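Local atomic coordinates of metallo-beta-lactamase (Simiduia agarivorans, PDB entry 6MFI), a protein that probably hydrolyses beta-lactam antibiotics as a class B3 metallo-beta-lactamase with two zinc ions in its active site. Residues H75-S80 / V87-N92; A182-G187 / G191-Q196; T207-D212 / A239-L244. All coordinates share one frame; numbering follows the deposited sequence.

Interaction 1: H75-S80 / V87-N92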
loop_
_atom_site.group_PDB
_atom_site.type_symbol
_atom_site.label_atom_id
_atom_site.label_comp_id
_atom_site.label_asym_id
_atom_site.label_seq_id
_atom_site.Cartn_x
_atom_site.Cartn_y
_atom_site.Cartn_z
ATOM N N HIS A 75 0.085 15.713 7.174
ATOM C CA HIS A 75 0.058 14.260 7.191
ATOM C C HIS A 75 0.401 13.704 5.815
ATOM O O HIS A 75 0.284 14.385 4.794
ATOM C CB HIS A 75 -1.316 13.730 7.629
ATOM C CG HIS A 75 -1.915 14.477 8.779
ATOM N ND1 HIS A 75 -1.155 15.015 9.796
ATOM C CD2 HIS A 75 -3.202 14.776 9.073
ATOM C CE1 HIS A 75 -1.949 15.613 10.667
ATOM N NE2 HIS A 75 -3.196 15.482 10.252
ATOM N N VAL A 76 0.831 12.445 5.810
ATOM C CA VAL A 76 1.066 11.682 4.591
ATOM C C VAL A 76 0.052 10.550 4.544
ATOM O O VAL A 76 -0.193 9.881 5.554
ATOM C CB VAL A 76 2.507 11.135 4.527
ATOM C CG1 VAL A 76 2.722 10.349 3.244
ATOM C CG2 VAL A 76 3.512 12.272 4.635
ATOM N N LEU A 77 -0.546 10.344 3.373
ATOM C CA LEU A 77 -1.563 9.316 3.184
ATOM C C LEU A 77 -1.140 8.419 2.032
ATOM O O LEU A 77 -0.924 8.901 0.916
ATOM C CB LEU A 77 -2.934 9.939 2.911
ATOM C CG LEU A 77 -4.077 8.969 2.610
ATOM C CD1 LEU A 77 -4.361 8.089 3.815
ATOM C CD2 LEU A 77 -5.323 9.732 2.194
ATOM N N ILE A 78 -1.020 7.122 2.302
ATOM C CA ILE A 78 -0.638 6.140 1.295
ATOM C C ILE A 78 -1.887 5.405 0.834
ATOM O O ILE A 78 -2.676 4.929 1.662
ATOM C CB ILE A 78 0.412 5.157 1.838
ATOM C CG1 ILE A 78 1.470 5.897 2.656
ATOM C CG2 ILE A 78 1.061 4.388 0.695
ATOM C CD1 ILE A 78 2.317 4.988 3.518
ATOM N N ASP A 79 -2.067 5.325 -0.487
ATOM C CA ASP A 79 -3.164 4.610 -1.133
ATOM C C ASP A 79 -4.510 5.281 -0.885
ATOM O O ASP A 79 -4.694 5.997 0.105
ATOM C CB ASP A 79 -3.206 3.147 -0.678
ATOM C CG ASP A 79 -2.169 2.291 -1.376
ATOM O OD1 ASP A 79 -1.576 2.765 -2.367
ATOM O OD2 ASP A 79 -1.948 1.144 -0.935
ATOM N N SER A 80 -5.459 5.045 -1.791
ATOM C CA SER A 80 -6.778 5.653 -1.731
ATOM C C SER A 80 -7.920 4.652 -1.786
ATOM O O SER A 80 -9.061 5.032 -1.500
ATOM C CB SER A 80 -6.955 6.649 -2.888
ATOM O OG SER A 80 -7.016 5.966 -4.131
ATOM N N VAL A 87 -14.236 7.352 -0.406
ATOM C CA VAL A 87 -15.257 7.940 0.454
ATOM C C VAL A 87 -15.120 7.411 1.876
ATOM O O VAL A 87 -15.276 8.158 2.850
ATOM C CB VAL A 87 -16.658 7.670 -0.125
ATOM C CG1 VAL A 87 -17.728 8.328 0.734
ATOM C CG2 VAL A 87 -16.742 8.161 -1.562
ATOM N N ILE A 88 -14.819 6.119 2.018
ATOM C CA ILE A 88 -14.621 5.539 3.342
ATOM C C ILE A 88 -13.336 6.067 3.968
ATOM O O ILE A 88 -13.279 6.326 5.176
ATOM C CB ILE A 88 -14.627 4.002 3.250
ATOM C CG1 ILE A 88 -15.994 3.507 2.775
ATOM C CG2 ILE A 88 -14.269 3.379 4.591
ATOM C CD1 ILE A 88 -15.931 2.273 1.905
ATOM N N VAL A 89 -12.287 6.239 3.160
ATOM C CA VAL A 89 -11.034 6.788 3.671
ATOM C C VAL A 89 -11.240 8.216 4.155
ATOM O O VAL A 89 -10.758 8.601 5.228
ATOM C CB VAL A 89 -9.937 6.705 2.592
ATOM C CG1 VAL A 89 -8.705 7.492 3.019
ATOM C CG2 VAL A 89 -9.581 5.254 2.311
ATOM N N ARG A 90 -11.963 9.022 3.374
ATOM C CA ARG A 90 -12.289 10.380 3.799
ATOM C C ARG A 90 -13.075 10.372 5.102
ATOM O O ARG A 90 -12.812 11.179 6.003
ATOM C CB ARG A 90 -13.088 11.088 2.705
ATOM C CG ARG A 90 -12.341 12.196 1.992
ATOM C CD ARG A 90 -13.301 13.091 1.227
ATOM N NE ARG A 90 -14.048 12.359 0.206
ATOM C CZ ARG A 90 -15.346 12.077 0.287
ATOM N NH1 ARG A 90 -16.046 12.467 1.342
ATOM N NH2 ARG A 90 -15.945 11.406 -0.687
ATOM N N ASP A 91 -14.048 9.467 5.222
ATOM C CA ASP A 91 -14.807 9.367 6.460
ATOM C C ASP A 91 -13.920 8.932 7.618
ATOM O O ASP A 91 -14.018 9.481 8.718
ATOM C CB ASP A 91 -15.971 8.395 6.281
ATOM C CG ASP A 91 -16.971 8.464 7.416
ATOM O OD1 ASP A 91 -17.262 9.571 7.908
ATOM O OD2 ASP A 91 -17.462 7.389 7.823
ATOM N N ASN A 92 -13.028 7.966 7.389
ATOM C CA ASN A 92 -12.218 7.430 8.482
ATOM C C ASN A 92 -11.233 8.467 9.011
ATOM O O ASN A 92 -10.949 8.502 10.214
ATOM C CB ASN A 92 -11.479 6.172 8.021
ATOM C CG ASN A 92 -12.364 4.947 8.026
ATOM O OD1 ASN A 92 -13.463 4.963 8.583
ATOM N ND2 ASN A 92 -11.897 3.876 7.394
#
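L77 and V89 reach toward each other tip to tip, and the pair carries the side-chain part of this contact: CD2 of L77 stands 4.1 Å from CG1 of V89. On the strand, L77 holds CG anti to its own nitrogen (chi1 176°), which extends the leucine toward the helix and leaves a methyl at the front. V89 uses both branches. Its CG1, beside the carbonyl carbon, meets the leucine, while CG2, beside the nitrogen, comes 3.9 Å from the carbonyl oxygen of S80, so one valine spans the end of the strand and the turn that follows it. The backbones stay well apart, with 7.0 Å between CA of S80 and CA of V89, and the join is a light one: a methyl pair and a methyl against a carbonyl oxygen. Strand 74-78, helix 85-95 and strand 103-107 form a beta-alpha-beta unit of the metallo-beta-lactamase fold, and the contact lies at its first step, where the chain leaves the strand and returns as the helix. L77 also packs against L122 of helix 119-126 and V103 and L106 of strand 103-107, which puts the leucine between two helices and the neighbouring strand. S80 meets V89 only through its backbone oxygen; its hydroxyl OG hydrogen-bonds to the carbonyl oxygen of H115, a residue that binds the second zinc ion.

Interaction 2: A182-G187 / G191-Q196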
loop_
_atom_site.group_PDB
_atom_site.type_symbol
_atom_site.label_atom_id
_atom_site.label_comp_id
_atom_site.label_asym_id
_atom_site.label_seq_id
_atom_site.Cartn_x
_atom_site.Cartn_y
_atom_site.Cartn_z
ATOM N N ALA A 182 11.095 5.098 0.039
ATOM C CA ALA A 182 10.458 4.165 -0.876
ATOM C C ALA A 182 11.476 3.182 -1.437
ATOM O O ALA A 182 12.669 3.478 -1.536
ATOM C CB ALA A 182 9.772 4.903 -2.026
ATOM N N TYR A 183 10.985 2.003 -1.809
ATOM C CA TYR A 183 11.802 0.971 -2.433
ATOM C C TYR A 183 11.031 0.400 -3.609
ATOM O O TYR A 183 9.923 -0.118 -3.434
ATOM C CB TYR A 183 12.167 -0.129 -1.433
ATOM C CG TYR A 183 12.915 0.378 -0.222
ATOM C CD1 TYR A 183 14.297 0.518 -0.245
ATOM C CD2 TYR A 183 12.240 0.719 0.942
ATOM C CE1 TYR A 183 14.986 0.982 0.860
ATOM C CE2 TYR A 183 12.919 1.185 2.050
ATOM C CZ TYR A 183 14.291 1.315 2.004
ATOM O OH TYR A 183 14.969 1.777 3.108
ATOM N N ALA A 184 11.608 0.505 -4.802
ATOM C CA ALA A 184 10.968 -0.010 -6.007
ATOM C C ALA A 184 10.891 -1.529 -5.926
ATOM O O ALA A 184 11.911 -2.217 -6.035
ATOM C CB ALA A 184 11.739 0.434 -7.247
ATOM N N THR A 185 9.684 -2.054 -5.723
ATOM C CA THR A 185 9.436 -3.492 -5.650
ATOM C C THR A 185 8.420 -3.872 -6.721
ATOM O O THR A 185 7.248 -4.138 -6.416
ATOM C CB THR A 185 8.943 -3.904 -4.265
ATOM O OG1 THR A 185 7.736 -3.196 -3.954
ATOM C CG2 THR A 185 9.994 -3.593 -3.210
ATOM N N PRO A 186 8.830 -3.909 -7.982
ATOM C CA PRO A 186 7.903 -4.242 -9.066
ATOM C C PRO A 186 7.648 -5.745 -9.117
ATOM O O PRO A 186 8.133 -6.516 -8.293
ATOM C CB PRO A 186 8.639 -3.749 -10.312
ATOM C CG PRO A 186 10.074 -3.924 -9.969
ATOM C CD PRO A 186 10.193 -3.660 -8.485
ATOM N N GLY A 187 6.874 -6.152 -10.119
ATOM C CA GLY A 187 6.475 -7.538 -10.255
ATOM C C GLY A 187 4.970 -7.676 -10.344
ATOM O O GLY A 187 4.438 -8.157 -11.348
ATOM N N GLY A 191 5.380 -0.273 -11.571
ATOM C CA GLY A 191 5.758 0.831 -10.709
ATOM C C GLY A 191 5.347 0.675 -9.260
ATOM O O GLY A 191 5.055 1.668 -8.586
ATOM N N ALA A 192 5.326 -0.560 -8.765
ATOM C CA ALA A 192 4.965 -0.799 -7.375
ATOM C C ALA A 192 6.058 -0.297 -6.439
ATOM O O ALA A 192 7.248 -0.326 -6.761
ATOM C CB ALA A 192 4.714 -2.286 -7.135
ATOM N N LEU A 193 5.638 0.164 -5.263
ATOM C CA LEU A 193 6.547 0.705 -4.264
ATOM C C LEU A 193 6.270 0.070 -2.909
ATOM O O LEU A 193 5.142 -0.332 -2.610
ATOM C CB LEU A 193 6.417 2.232 -4.148
ATOM C CG LEU A 193 6.876 3.080 -5.335
ATOM C CD1 LEU A 193 6.782 4.560 -4.994
ATOM C CD2 LEU A 193 8.291 2.714 -5.747
ATOM N N SER A 194 7.319 -0.016 -2.094
ATOM C CA SER A 194 7.218 -0.422 -0.699
ATOM C C SER A 194 7.782 0.694 0.166
ATOM O O SER A 194 8.923 1.122 -0.036
ATOM C CB SER A 194 7.966 -1.735 -0.441
ATOM O OG SER A 194 7.412 -2.796 -1.198
ATOM N N TRP A 195 6.984 1.165 1.119
ATOM C CA TRP A 195 7.329 2.318 1.934
ATOM C C TRP A 195 7.737 1.880 3.334
ATOM O O TRP A 195 7.201 0.915 3.884
ATOM C CB TRP A 195 6.155 3.297 2.010
ATOM C CG TRP A 195 5.891 3.985 0.710
ATOM C CD1 TRP A 195 4.983 3.620 -0.241
ATOM C CD2 TRP A 195 6.540 5.163 0.213
ATOM N NE1 TRP A 195 5.028 4.495 -1.300
ATOM C CE2 TRP A 195 5.975 5.452 -1.045
ATOM C CE3 TRP A 195 7.544 6.000 0.711
ATOM C CZ2 TRP A 195 6.380 6.542 -1.812
ATOM C CZ3 TRP A 195 7.944 7.082 -0.052
ATOM C CH2 TRP A 195 7.363 7.342 -1.301
ATOM N N GLN A 196 8.693 2.607 3.908
ATOM C CA GLN A 196 9.216 2.298 5.230
ATOM C C GLN A 196 9.449 3.592 5.992
ATOM O O GLN A 196 10.107 4.506 5.486
ATOM C CB GLN A 196 10.517 1.490 5.131
ATOM C CG GLN A 196 11.459 1.658 6.312
ATOM C CD GLN A 196 12.896 1.341 5.952
ATOM O OE1 GLN A 196 13.542 2.082 5.208
ATOM N NE2 GLN A 196 13.405 0.232 6.474
#
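The beta hairpin of strands 178-184 and 193-199 closes here, its two arms antiparallel; the axes of 182-184 and 193-196 approach to 4.6 Å. Y183 and S194 are the hydrogen-bonded pair: N of Y183 donates to O of S194 and N of S194 to O of Y183, each at 2.9 Å. Beyond the strand end, N of T185 reaches O of A192 at 3.2 Å, coming from above the carbonyl plane. On the face that carries A182, A184, L193 and W195, the methyl of A182 sits over the six-membered ring of W195, a CH-pi contact with CB 3.5 Å from the ring centroid and 12° off its normal. The indole NE1 is taken by O of H108. On the other face the tyrosine ring lies along the strand, OH of Y183 giving a 2.6 Å bond to OE1 of Q196, with ring and amide planes 79° apart; NE2 of the same amide is held by O of E245. T185 swings OG1 between its nitrogen and carbonyl carbon (chi1 59°), bringing it 2.8 Å from OG of S194, which in turn bonds to N of D212. The 188-190 connection carries H188, a ligand of the first zinc ion, and A192 packs against H110, another. A metal-binding histidine in the loop joining two sheet strands is an arrangement typical of the metallo-beta-lactamase active site.

Interaction 3: T207-D212 / A239-L244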
loop_
_atom_site.group_PDB
_atom_site.type_symbol
_atom_site.label_atom_id
_atom_site.label_comp_id
_atom_site.label_asym_id
_atom_site.label_seq_id
_atom_site.Cartn_x
_atom_site.Cartn_y
_atom_site.Cartn_z
ATOM N N THR A 207 9.939 0.345 13.433
ATOM C CA THR A 207 10.088 0.557 11.997
ATOM C C THR A 207 8.958 -0.175 11.282
ATOM O O THR A 207 8.885 -1.408 11.316
ATOM C CB THR A 207 11.451 0.072 11.508
ATOM O OG1 THR A 207 12.488 0.744 12.232
ATOM C CG2 THR A 207 11.612 0.366 10.028
ATOM N N LEU A 208 8.079 0.586 10.636
ATOM C CA LEU A 208 6.953 0.035 9.898
ATOM C C LEU A 208 7.279 -0.000 8.411
ATOM O O LEU A 208 7.935 0.904 7.888
ATOM C CB LEU A 208 5.683 0.858 10.133
ATOM C CG LEU A 208 4.930 0.685 11.456
ATOM C CD1 LEU A 208 5.675 1.326 12.620
ATOM C CD2 LEU A 208 3.523 1.253 11.345
ATOM N N VAL A 209 6.817 -1.049 7.735
ATOM C CA VAL A 209 7.031 -1.213 6.302
ATOM C C VAL A 209 5.690 -1.514 5.650
ATOM O O VAL A 209 5.001 -2.463 6.047
ATOM C CB VAL A 209 8.046 -2.325 5.987
ATOM C CG1 VAL A 209 8.039 -2.641 4.500
ATOM C CG2 VAL A 209 9.440 -1.915 6.443
ATOM N N TYR A 210 5.320 -0.707 4.657
ATOM C CA TYR A 210 4.096 -0.909 3.885
ATOM C C TYR A 210 4.479 -1.631 2.596
ATOM O O TYR A 210 4.640 -1.032 1.532
ATOM C CB TYR A 210 3.410 0.428 3.619
ATOM C CG TYR A 210 2.015 0.322 3.043
ATOM C CD1 TYR A 210 1.040 -0.448 3.663
ATOM C CD2 TYR A 210 1.671 1.009 1.887
ATOM C CE1 TYR A 210 -0.239 -0.538 3.139
ATOM C CE2 TYR A 210 0.399 0.925 1.357
ATOM C CZ TYR A 210 -0.553 0.152 1.986
ATOM O OH TYR A 210 -1.819 0.073 1.457
ATOM N N ALA A 211 4.635 -2.949 2.707
ATOM C CA ALA A 211 5.093 -3.761 1.589
ATOM C C ALA A 211 3.978 -3.963 0.571
ATOM O O ALA A 211 2.831 -4.239 0.931
ATOM C CB ALA A 211 5.598 -5.117 2.086
ATOM N N ASP A 212 4.330 -3.831 -0.706
ATOM C CA ASP A 212 3.363 -3.968 -1.784
ATOM C C ASP A 212 2.825 -5.399 -1.844
ATOM O O ASP A 212 3.367 -6.326 -1.236
ATOM C CB ASP A 212 4.002 -3.575 -3.117
ATOM C CG ASP A 212 2.995 -3.506 -4.251
ATOM O OD1 ASP A 212 2.147 -2.591 -4.237
ATOM O OD2 ASP A 212 3.051 -4.370 -5.152
ATOM N N ALA A 239 14.446 -9.382 -2.854
ATOM C CA ALA A 239 15.635 -9.523 -2.019
ATOM C C ALA A 239 15.902 -8.259 -1.215
ATOM O O ALA A 239 16.503 -8.323 -0.136
ATOM C CB ALA A 239 16.847 -9.876 -2.881
ATOM N N THR A 240 15.464 -7.104 -1.719
ATOM C CA THR A 240 15.619 -5.860 -0.974
ATOM C C THR A 240 14.609 -5.763 0.163
ATOM O O THR A 240 14.958 -5.339 1.269
ATOM C CB THR A 240 15.479 -4.661 -1.914
ATOM O OG1 THR A 240 16.354 -4.826 -3.036
ATOM C CG2 THR A 240 15.830 -3.371 -1.189
ATOM N N LEU A 241 13.358 -6.160 -0.091
ATOM C CA LEU A 241 12.328 -6.076 0.942
ATOM C C LEU A 241 12.628 -7.013 2.106
ATOM O O LEU A 241 12.372 -6.670 3.267
ATOM C CB LEU A 241 10.958 -6.395 0.342
ATOM C CG LEU A 241 9.820 -6.581 1.349
ATOM C CD1 LEU A 241 9.452 -5.254 2.001
ATOM C CD2 LEU A 241 8.607 -7.221 0.697
ATOM N N ALA A 242 13.175 -8.197 1.818
ATOM C CA ALA A 242 13.426 -9.173 2.871
ATOM C C ALA A 242 14.495 -8.699 3.847
ATOM O O ALA A 242 14.474 -9.087 5.021
ATOM C CB ALA A 242 13.829 -10.514 2.260
ATOM N N ASP A 243 15.427 -7.865 3.391
ATOM C CA ASP A 243 16.548 -7.424 4.209
ATOM C C ASP A 243 16.344 -6.034 4.800
ATOM O O ASP A 243 17.261 -5.500 5.432
ATOM C CB ASP A 243 17.840 -7.458 3.392
ATOM C CG ASP A 243 19.033 -7.912 4.208
ATOM O OD1 ASP A 243 18.825 -8.568 5.250
ATOM O OD2 ASP A 243 20.178 -7.612 3.810
ATOM N N LEU A 244 15.171 -5.436 4.611
ATOM C CA LEU A 244 14.910 -4.118 5.168
ATOM C C LEU A 244 14.738 -4.194 6.680
ATOM O O LEU A 244 14.243 -5.187 7.223
ATOM C CB LEU A 244 13.654 -3.508 4.543
ATOM C CG LEU A 244 13.718 -3.051 3.086
ATOM C CD1 LEU A 244 12.371 -2.502 2.640
ATOM C CD2 LEU A 244 14.813 -2.016 2.894
#
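L241 meets V209 and A211 from the last turns of helix 228-242, and the run from A239 to L244 brings it there. One residue earlier, OG1 of T240 bonds back to O of L236 within the helix. L241 is the residue of this segment that touches the strand. CG stands anti to the backbone nitrogen (chi1 170°), which carries the isobutyl group out from the helix and brings both methyls to the front. CD1 serves two partners, 3.9 Å from CG1 of V209 and 3.9 Å from CB of A211, while CD2 lies 3.9 Å from CB of A211 as well. The alanine methyl is thus straddled by the leucine fork. V209 crosses that fork obliquely, touching through CG1, the branch anti to its nitrogen (chi1 169°). Past L241, A242 packs on A279, and D243 makes a salt bridge through OD1 with R276. L244 points back toward the strand, but its CD1 stops 4.7 Å from CG1 of V209, a looser approach than that of L241. The contact is wholly apolar and links the start and the middle of the beta-alpha-beta unit made by strand 206-210, helix 228-242 and strand 248-250. Helix 274-291 closes the same pocket of side chains, its Y278 touching both A211 and L241 and its C275 touching V209, while L249 of strand 248-250 lies against A211.

Along the chain the three contacts follow in series. Interactions 2 and 3 have centres about 9 Å apart and share one sheet, since strands 193-199 and 206-210 are neighbours in it; A192 CB lies 3.3 Å from D212 OD2 where they meet. Interaction 1 belongs to the other, seven-stranded sheet, its centre about 20 Å from that of interaction 2 and about 22 Å from that of interaction 3, on the opposite side of the chain's centre. The two sheets nevertheless meet: I78 CG2 packs on the ring of Y210, and D79 OD2 lies 2.6 Å from Y210 OH, a probable hydrogen bond. This is the two-sheet sandwich of metallo-beta-lactamases, with helices outside and zinc ions at one edge.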